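PDB 4DS2: ubiquitin-conjugating enzyme E2, putative from Trypanosoma cruzi, which probably accepts activated ubiquitin, or a related modifier, as a thioester and passes it on toward substrates, as other E2 enzymes do. Local coordinates for residues A[95-100]-A[146-151]; A[88-93]-A[103-108]; A[61-66]-A[157-162]. All coordinates share one frame; numbering follows the deposited sequence.

In the fold
Interaction 2 lies nearest the middle of the chain, its centre about 7 Å from the chain centre, whereas interactions 1 and 3 lie about 16 and 17 Å out, where the C-terminal helices pack against loops. Distance does not set burial: five of the eight touching residues in interaction 1 are buried, while the other two are partly buried. Only interaction 2 has a hydrogen bond between its segments, a backbone one at the end of strand 87-90; interaction 3 rests on apolar and aromatic packing, and interaction 1 adds a guanidinium on proline. Loop 95-100 joins them all, since Leu98 and Val99 pack on 103-108 and 88-93, and Tyr95 hydrogen-bonds Tyr64 and Arg161 of interaction 3.

Interaction 1 of 3, residues A[95-100]-A[146-151]; sequences YSPLVT and EARHYL
Ala147 on helix 145-153 meets the loop between strand 87-90 and helix 108-111 with its methyl group, which lies over one face of the Tyr95 ring, CB to Tyr95 CZ 3.9 Å. Ala147 CB also sits 3.4 Å from Pro97 N, so one methyl covers both the ring and the Ser96-Pro97 peptide. An ST turn shapes that loop: Ser96 OG accepts from Leu98 N at 2.8 Å, with an angle of 158° at the hydrogen. Arg148 starts with CG anti to the backbone N (chi1 174°) and then bends at chi2 and chi3, and its guanidinium passes across the proline ring. Pro97 CB lies 3.6 Å above the guanidinium plane, offset toward the rim and 3.7 Å from Arg148 NH1. Leu98 CD2 approaches the same group at its edge, 4.3 Å from Arg148 NH1. Tyr150 crosses Tyr95 at about a right angle, its CB 3.9 Å from Tyr95 OH. That hydroxyl is hydrogen-bonded to Arg161, which also makes a cation-pi contact with the Tyr150 ring. No hydrogen bond joins the two segments, although they bury 316 Å² together. Outside them, Arg148 NH1 has a salt bridge to Asp142 and NH2 a hydrogen bond to Tyr135 O. With its N-H groups engaged by Asp142 and Tyr135, the guanidinium probably stays in place and offers its weakly hydrated face, rather than an N-H, to the proline.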
loop_
_atom_site.group_PDB
_atom_site.type_symbol
_atom_site.label_atom_id
_atom_site.label_comp_id
_atom_site.label_asym_id
_atom_site.label_seq_id
_atom_site.Cartn_x
_atom_site.Cartn_y
_atom_site.Cartn_z
ATOM N N TYR A 95 5.141 -9.084 7.414
ATOM C CA TYR A 95 5.642 -10.349 6.899
ATOM C C TYR A 95 4.800 -10.667 5.660
ATOM O O TYR A 95 3.586 -10.742 5.721
ATOM C CB TYR A 95 5.607 -11.461 7.956
ATOM C CG TYR A 95 6.254 -12.761 7.508
ATOM C CD1 TYR A 95 7.637 -12.865 7.409
ATOM C CD2 TYR A 95 5.476 -13.880 7.151
ATOM C CE1 TYR A 95 8.237 -14.051 6.982
ATOM C CE2 TYR A 95 6.064 -15.080 6.732
ATOM C CZ TYR A 95 7.452 -15.166 6.641
ATOM O OH TYR A 95 8.084 -16.332 6.219
ATOM N N SER A 96 5.470 -10.814 4.517
ATOM C CA SER A 96 4.802 -10.983 3.238
ATOM C C SER A 96 5.794 -11.386 2.159
ATOM O O SER A 96 6.966 -10.967 2.202
ATOM C CB SER A 96 4.139 -9.669 2.831
ATOM O OG SER A 96 3.859 -9.634 1.439
ATOM N N PRO A 97 5.313 -12.165 1.158
ATOM C CA PRO A 97 6.100 -12.409 -0.062
ATOM C C PRO A 97 6.317 -11.153 -0.928
ATOM O O PRO A 97 7.245 -11.113 -1.740
ATOM C CB PRO A 97 5.231 -13.400 -0.848
ATOM C CG PRO A 97 4.050 -13.752 0.019
ATOM C CD PRO A 97 3.936 -12.697 1.041
ATOM N N LEU A 98 5.450 -10.153 -0.752
ATOM C CA LEU A 98 5.433 -8.973 -1.650
ATOM C C LEU A 98 6.217 -7.738 -1.050
ATOM O O LEU A 98 6.545 -6.765 -1.754
ATOM C CB LEU A 98 3.970 -8.666 -2.084
ATOM C CG LEU A 98 3.128 -9.744 -2.837
ATOM C CD1 LEU A 98 1.635 -9.414 -2.761
ATOM C CD2 LEU A 98 3.529 -9.917 -4.291
ATOM N N VAL A 99 6.596 -7.847 0.229
ATOM C CA VAL A 99 7.300 -6.780 0.955
ATOM C C VAL A 99 8.676 -7.240 1.494
ATOM O O VAL A 99 8.800 -8.325 2.050
ATOM C CB VAL A 99 6.462 -6.291 2.159
ATOM C CG1 VAL A 99 7.134 -5.071 2.804
ATOM C CG2 VAL A 99 5.022 -6.010 1.733
ATOM N N THR A 100 9.694 -6.396 1.341
ATOM C CA THR A 100 11.039 -6.698 1.867
ATOM C C THR A 100 11.160 -6.327 3.373
ATOM O O THR A 100 10.236 -5.741 3.951
ATOM C CB THR A 100 12.158 -5.978 1.058
ATOM O OG1 THR A 100 12.229 -4.595 1.439
ATOM C CG2 THR A 100 11.922 -6.076 -0.431
ATOM N N GLU A 146 11.462 -16.375 0.646
ATOM C CA GLU A 146 11.279 -17.177 1.851
ATOM C C GLU A 146 9.838 -17.085 2.363
ATOM O O GLU A 146 9.266 -18.093 2.767
ATOM C CB GLU A 146 12.258 -16.759 2.947
ATOM C CG GLU A 146 13.619 -17.453 2.856
ATOM C CD GLU A 146 14.823 -16.500 2.754
ATOM O OE1 GLU A 146 15.849 -16.931 3.319
ATOM O OE2 GLU A 146 14.772 -15.388 2.110
ATOM N N ALA A 147 9.238 -15.901 2.317
ATOM C CA ALA A 147 7.836 -15.771 2.693
ATOM C C ALA A 147 6.885 -16.507 1.703
ATOM O O ALA A 147 5.877 -17.097 2.109
ATOM C CB ALA A 147 7.461 -14.305 2.803
ATOM N N ARG A 148 7.211 -16.491 0.410
ATOM C CA ARG A 148 6.394 -17.196 -0.588
ATOM C C ARG A 148 6.452 -18.714 -0.380
ATOM O O ARG A 148 5.412 -19.394 -0.347
ATOM C CB ARG A 148 6.810 -16.831 -2.029
ATOM C CG ARG A 148 6.102 -17.640 -3.119
ATOM C CD ARG A 148 4.581 -17.442 -3.136
ATOM N NE ARG A 148 4.254 -16.079 -3.570
ATOM C CZ ARG A 148 3.122 -15.416 -3.316
ATOM N NH1 ARG A 148 2.962 -14.151 -3.729
ATOM N NH2 ARG A 148 2.141 -15.999 -2.640
ATOM N N HIS A 149 7.665 -19.230 -0.237
ATOM C CA HIS A 149 7.869 -20.651 0.038
ATOM C C HIS A 149 7.127 -21.118 1.261
ATOM O O HIS A 149 6.532 -22.178 1.264
ATOM C CB HIS A 149 9.344 -20.910 0.207
ATOM C CG HIS A 149 9.704 -22.369 0.212
ATOM N ND1 HIS A 149 9.300 -23.217 1.189
ATOM C CD2 HIS A 149 10.468 -23.129 -0.688
ATOM C CE1 HIS A 149 9.772 -24.445 0.923
ATOM N NE2 HIS A 149 10.492 -24.387 -0.221
ATOM N N TYR A 150 7.136 -20.307 2.295
ATOM C CA TYR A 150 6.493 -20.651 3.532
ATOM C C TYR A 150 4.954 -20.637 3.435
ATOM O O TYR A 150 4.280 -21.539 3.972
ATOM C CB TYR A 150 6.997 -19.724 4.636
ATOM C CG TYR A 150 6.812 -20.291 6.023
ATOM C CD1 TYR A 150 7.552 -21.402 6.466
ATOM C CD2 TYR A 150 5.889 -19.713 6.907
ATOM C CE1 TYR A 150 7.370 -21.911 7.753
ATOM C CE2 TYR A 150 5.701 -20.212 8.188
ATOM C CZ TYR A 150 6.427 -21.307 8.607
ATOM O OH TYR A 150 6.208 -21.769 9.892
ATOM N N LEU A 151 4.387 -19.622 2.785
ATOM C CA LEU A 151 2.940 -19.657 2.468
ATOM C C LEU A 151 2.529 -20.900 1.659
ATOM O O LEU A 151 1.487 -21.531 1.922
ATOM C CB LEU A 151 2.528 -18.424 1.656
ATOM C CG LEU A 151 1.050 -18.359 1.221
ATOM C CD1 LEU A 151 0.056 -18.158 2.362
ATOM C CD2 LEU A 151 0.888 -17.275 0.184
#

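Interaction 2 of 3, residues A[88-93]-A[103-108]; sequences VRFVTP and GGICDR
Val88 packs on Ile105 where strand 87-90 meets the loop, its CB 4.2 Å from Ile105 CD1. Ile105 CG1 comes within 3.7 Å of Val88 O; the isoleucine thus covers backbone as well as side chain. Arg89 contributes the near part of its side chain: CG lies 3.4 Å from Gly103 O, beyond which the chain runs extended to NE. Its CA adds a CA-H...O contact to the same oxygen. Phe90 then makes the hydrogen bond of the contact, N to Gly103 O at 2.9 Å, with 160° at the hydrogen. The donor lies in the carbonyl plane, on a lone pair, with a C=O...N angle of 131°. The backbones come this close at Gly103, a glycine with positive phi (93°) and no side chain in the way: Gly103 CA lies 3.4 Å from Phe90 O in a CA-H...O contact. The Phe90 ring turns its edge to this loop, with CE1 4.4 Å from Ile105 CG2. Pairing of Phe90 with Gly103 and Val88 with Ile105 shows that the two segments run antiparallel. Strand 70-76 flanks the other edge of the strand, bonding through Ser74 to Arg89, and Val127 of helix 120-132 touches both Val88 and Ile105. Gly103 to Cys106 reads Gly-Gly-Ile-Cys, and Cys106 SG accepts a capping bond from Arg108 N before helix 108-111. This place after the fourth strand matches the active-site cysteine loop of the UBC fold, consistent with Cys106 being the thioester-forming residue.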
loop_
_atom_site.group_PDB
_atom_site.type_symbol
_atom_site.label_atom_id
_atom_site.label_comp_id
_atom_site.label_asym_id
_atom_site.label_seq_id
_atom_site.Cartn_x
_atom_site.Cartn_y
_atom_site.Cartn_z
ATOM N N VAL A 88 5.086 3.173 -3.173
ATOM C CA VAL A 88 4.578 2.863 -1.829
ATOM C C VAL A 88 5.627 2.034 -1.059
ATOM O O VAL A 88 6.361 1.220 -1.663
ATOM C CB VAL A 88 3.205 2.179 -1.912
ATOM C CG1 VAL A 88 2.585 1.922 -0.537
ATOM C CG2 VAL A 88 2.263 3.056 -2.747
ATOM N N ARG A 89 5.714 2.306 0.250
ATOM C CA ARG A 89 6.663 1.670 1.157
ATOM C C ARG A 89 5.952 1.429 2.463
ATOM O O ARG A 89 5.175 2.269 2.883
ATOM C CB ARG A 89 7.839 2.595 1.390
ATOM C CG ARG A 89 9.142 1.964 1.877
ATOM C CD ARG A 89 10.328 2.867 1.528
ATOM N NE ARG A 89 11.572 2.529 2.244
ATOM C CZ ARG A 89 12.677 1.989 1.694
ATOM N NH1 ARG A 89 12.730 1.680 0.398
ATOM N NH2 ARG A 89 13.755 1.739 2.448
ATOM N N PHE A 90 6.166 0.287 3.101
ATOM C CA PHE A 90 5.608 0.085 4.448
ATOM C C PHE A 90 6.595 0.611 5.442
ATOM O O PHE A 90 7.770 0.217 5.370
ATOM C CB PHE A 90 5.287 -1.385 4.694
ATOM C CG PHE A 90 4.083 -1.832 3.942
ATOM C CD1 PHE A 90 4.171 -2.138 2.588
ATOM C CD2 PHE A 90 2.832 -1.866 4.549
ATOM C CE1 PHE A 90 3.042 -2.508 1.881
ATOM C CE2 PHE A 90 1.710 -2.254 3.839
ATOM C CZ PHE A 90 1.814 -2.572 2.513
ATOM N N VAL A 91 6.144 1.521 6.318
ATOM C CA VAL A 91 6.952 1.960 7.445
ATOM C C VAL A 91 6.838 0.907 8.549
ATOM O O VAL A 91 7.835 0.581 9.170
ATOM C CB VAL A 91 6.530 3.327 8.010
ATOM C CG1 VAL A 91 7.300 3.630 9.298
ATOM C CG2 VAL A 91 6.731 4.429 6.973
ATOM N N THR A 92 5.620 0.398 8.783
ATOM C CA THR A 92 5.395 -0.740 9.665
ATOM C C THR A 92 5.958 -2.001 9.010
ATOM O O THR A 92 5.682 -2.247 7.826
ATOM C CB THR A 92 3.891 -1.006 9.922
ATOM O OG1 THR A 92 3.279 0.116 10.542
ATOM C CG2 THR A 92 3.703 -2.263 10.828
ATOM N N PRO A 93 6.731 -2.822 9.766
ATOM C CA PRO A 93 7.082 -4.117 9.169
ATOM C C PRO A 93 5.836 -4.965 8.921
ATOM O O PRO A 93 4.830 -4.826 9.640
ATOM C CB PRO A 93 7.990 -4.775 10.211
ATOM C CG PRO A 93 7.673 -4.084 11.491
ATOM C CD PRO A 93 7.316 -2.665 11.103
ATOM N N GLY A 103 10.670 -2.625 3.828
ATOM C CA GLY A 103 9.344 -2.096 3.483
ATOM C C GLY A 103 9.111 -1.859 1.986
ATOM O O GLY A 103 8.078 -1.292 1.618
ATOM N N GLY A 104 10.050 -2.304 1.141
ATOM C CA GLY A 104 9.982 -2.133 -0.304
ATOM C C GLY A 104 8.952 -3.035 -0.978
ATOM O O GLY A 104 8.650 -4.113 -0.489
ATOM N N ILE A 105 8.387 -2.559 -2.078
ATOM C CA ILE A 105 7.673 -3.421 -3.000
ATOM C C ILE A 105 8.285 -3.289 -4.414
ATOM O O ILE A 105 8.916 -2.266 -4.783
ATOM C CB ILE A 105 6.155 -3.135 -3.037
ATOM C CG1 ILE A 105 5.883 -1.784 -3.705
ATOM C CG2 ILE A 105 5.529 -3.237 -1.647
ATOM C CD1 ILE A 105 4.426 -1.372 -3.763
ATOM N N CYS A 106 8.102 -4.350 -5.189
ATOM C CA CYS A 106 8.528 -4.402 -6.561
ATOM C C CYS A 106 7.777 -3.319 -7.316
ATOM O O CYS A 106 6.564 -3.157 -7.123
ATOM C CB CYS A 106 8.189 -5.768 -7.127
ATOM S SG CYS A 106 8.836 -6.049 -8.777
ATOM N N ASP A 107 8.470 -2.566 -8.169
ATOM C CA ASP A 107 7.792 -1.505 -8.924
ATOM C C ASP A 107 6.775 -2.100 -9.860
ATOM O O ASP A 107 5.896 -1.392 -10.314
ATOM C CB ASP A 107 8.694 -0.670 -9.798
ATOM C CG ASP A 107 10.098 -0.761 -9.439
ATOM O OD1 ASP A 107 10.411 -0.864 -8.222
ATOM O OD2 ASP A 107 10.902 -0.697 -10.396
ATOM N N ARG A 108 6.932 -3.377 -10.196
ATOM C CA ARG A 108 6.051 -3.994 -11.158
ATOM C C ARG A 108 4.629 -4.030 -10.677
ATOM O O ARG A 108 3.697 -3.879 -11.481
ATOM C CB ARG A 108 6.526 -5.375 -11.524
ATOM C CG ARG A 108 7.738 -5.318 -12.408
ATOM C CD ARG A 108 8.622 -6.489 -12.113
ATOM N NE ARG A 108 9.251 -7.032 -13.293
ATOM C CZ ARG A 108 10.132 -8.031 -13.237
ATOM N NH1 ARG A 108 10.698 -8.497 -14.363
ATOM N NH2 ARG A 108 10.451 -8.571 -12.052
#

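Interaction 3 of 3, residues A[61-66]-A[157-162]; sequences DSVYGG and DFAARV
Phe158 presents the edge of its ring to Tyr64: the phenol oxygen lies near the ring plane, with Tyr64 OH 3.6 Å from Phe158 CZ, and the two side chains cross at about a right angle. Phe158 reaches that position with CG anti to its backbone N (chi1 169°). The Tyr64 ring is touched from this helix by both branches of Val162. Val162 CG1 approaches Tyr64 CD1 at 3.4 Å, while Val162 CG2 stands 4.0 Å from Tyr64 OH, so the valine follows the ring from its root side to the hydroxyl. Val162 too crosses the tyrosine at about a right angle. Next to it, Val63 completes the apolar patch: its CG1 meets Ala159 CB at 3.7 Å, and its CB lies 4.2 Å from Val162 CG1. Phe158, Ala159 and Val162 thus supply the helix side of the contact, positions spaced over about one turn. Across them no hydrogen bond forms, and 227 Å² is buried. The loop is folded back on itself by its own backbone: Gly65 N bonds to Ser62 O at 3.2 Å, closing a turn round Val63 and Tyr64, the two loop residues that touch the helix. Tyr64 OH is hydrogen-bonded to Tyr95 O, which ties this loop to the one after strand 87-90. Tyr64 also meets the ring of Phe132 at the end of helix 120-132, and Phe158 touches Tyr150 and Leu151 on helix 145-153. Helix 155-162 thus packs against both helix 145-153 and the loop that connects strands 51-57 and 70-76.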
loop_
_atom_site.group_PDB
_atom_site.type_symbol
_atom_site.label_atom_id
_atom_site.label_comp_id
_atom_site.label_asym_id
_atom_site.label_seq_id
_atom_site.Cartn_x
_atom_site.Cartn_y
_atom_site.Cartn_z
ATOM N N ASP A 61 -11.569 -9.002 7.245
ATOM C CA ASP A 61 -11.342 -10.118 6.283
ATOM C C ASP A 61 -10.005 -10.877 6.360
ATOM O O ASP A 61 -9.999 -12.088 6.230
ATOM C CB ASP A 61 -11.405 -9.517 4.861
ATOM C CG ASP A 61 -12.226 -10.327 3.898
ATOM O OD1 ASP A 61 -13.457 -10.490 4.131
ATOM O OD2 ASP A 61 -11.637 -10.734 2.868
ATOM N N SER A 62 -8.879 -10.171 6.509
ATOM C CA SER A 62 -7.581 -10.787 6.268
ATOM C C SER A 62 -6.763 -11.128 7.529
ATOM O O SER A 62 -7.036 -10.639 8.621
ATOM C CB SER A 62 -6.753 -9.908 5.316
ATOM O OG SER A 62 -6.193 -8.786 5.969
ATOM N N VAL A 63 -5.752 -11.972 7.320
ATOM C CA VAL A 63 -4.742 -12.347 8.321
ATOM C C VAL A 63 -4.135 -11.145 9.028
ATOM O O VAL A 63 -3.826 -11.199 10.233
ATOM C CB VAL A 63 -3.558 -13.118 7.646
ATOM C CG1 VAL A 63 -3.502 -14.567 8.118
ATOM C CG2 VAL A 63 -3.608 -13.056 6.119
ATOM N N TYR A 64 -3.971 -10.081 8.236
ATOM C CA TYR A 64 -3.311 -8.801 8.598
ATOM C C TYR A 64 -4.161 -7.764 9.353
ATOM O O TYR A 64 -3.615 -6.831 9.951
ATOM C CB TYR A 64 -2.828 -8.117 7.312
ATOM C CG TYR A 64 -1.778 -8.915 6.558
ATOM C CD1 TYR A 64 -0.444 -8.881 6.945
ATOM C CD2 TYR A 64 -2.123 -9.714 5.480
ATOM C CE1 TYR A 64 0.510 -9.610 6.267
ATOM C CE2 TYR A 64 -1.170 -10.447 4.802
ATOM C CZ TYR A 64 0.143 -10.391 5.199
ATOM O OH TYR A 64 1.112 -11.098 4.528
ATOM N N GLY A 65 -5.486 -7.906 9.301
ATOM C CA GLY A 65 -6.392 -7.006 10.030
ATOM C C GLY A 65 -7.006 -7.654 11.247
ATOM O O GLY A 65 -8.074 -7.256 11.670
ATOM N N GLY A 66 -6.321 -8.656 11.810
ATOM C CA GLY A 66 -6.831 -9.442 12.938
ATOM C C GLY A 66 -7.165 -8.616 14.168
ATOM O O GLY A 66 -8.336 -8.452 14.489
ATOM N N ASP A 157 0.744 -22.268 9.104
ATOM C CA ASP A 157 1.812 -21.738 9.976
ATOM C C ASP A 157 2.209 -20.312 9.568
ATOM O O ASP A 157 2.692 -19.549 10.409
ATOM C CB ASP A 157 3.066 -22.628 9.963
ATOM C CG ASP A 157 2.787 -24.095 10.370
ATOM O OD1 ASP A 157 1.616 -24.519 10.453
ATOM O OD2 ASP A 157 3.763 -24.838 10.604
ATOM N N PHE A 158 2.032 -19.972 8.279
ATOM C CA PHE A 158 2.242 -18.595 7.741
ATOM C C PHE A 158 1.279 -17.570 8.374
ATOM O O PHE A 158 1.674 -16.440 8.683
ATOM C CB PHE A 158 2.097 -18.575 6.194
ATOM C CG PHE A 158 2.039 -17.182 5.587
ATOM C CD1 PHE A 158 0.844 -16.486 5.517
ATOM C CD2 PHE A 158 3.180 -16.583 5.065
ATOM C CE1 PHE A 158 0.800 -15.215 4.978
ATOM C CE2 PHE A 158 3.132 -15.321 4.506
ATOM C CZ PHE A 158 1.944 -14.632 4.475
ATOM N N ALA A 159 0.022 -17.976 8.558
ATOM C CA ALA A 159 -0.993 -17.167 9.257
ATOM C C ALA A 159 -0.584 -16.817 10.698
ATOM O O ALA A 159 -0.597 -15.635 11.079
ATOM C CB ALA A 159 -2.330 -17.893 9.277
ATOM N N ALA A 160 -0.237 -17.842 11.492
ATOM C CA ALA A 160 0.170 -17.652 12.910
ATOM C C ALA A 160 1.354 -16.708 13.009
ATOM O O ALA A 160 1.484 -15.947 13.959
ATOM C CB ALA A 160 0.521 -18.989 13.561
ATOM N N ARG A 161 2.212 -16.778 12.002
ATOM C CA ARG A 161 3.404 -15.931 11.899
ATOM C C ARG A 161 3.078 -14.460 11.559
ATOM O O ARG A 161 3.778 -13.563 12.035
ATOM C CB ARG A 161 4.376 -16.550 10.887
ATOM C CG ARG A 161 5.635 -15.765 10.651
ATOM C CD ARG A 161 6.563 -16.534 9.705
ATOM N NE ARG A 161 7.164 -17.734 10.309
ATOM C CZ ARG A 161 8.187 -18.404 9.767
ATOM N NH1 ARG A 161 8.705 -18.011 8.606
ATOM N NH2 ARG A 161 8.695 -19.467 10.374
ATOM N N VAL A 162 2.035 -14.211 10.760
ATOM C CA VAL A 162 1.619 -12.845 10.461
ATOM C C VAL A 162 1.117 -12.160 11.739
ATOM O O VAL A 162 1.428 -10.978 11.989
ATOM C CB VAL A 162 0.541 -12.760 9.341
ATOM C CG1 VAL A 162 -0.104 -11.372 9.289
ATOM C CG2 VAL A 162 1.137 -13.127 8.001
#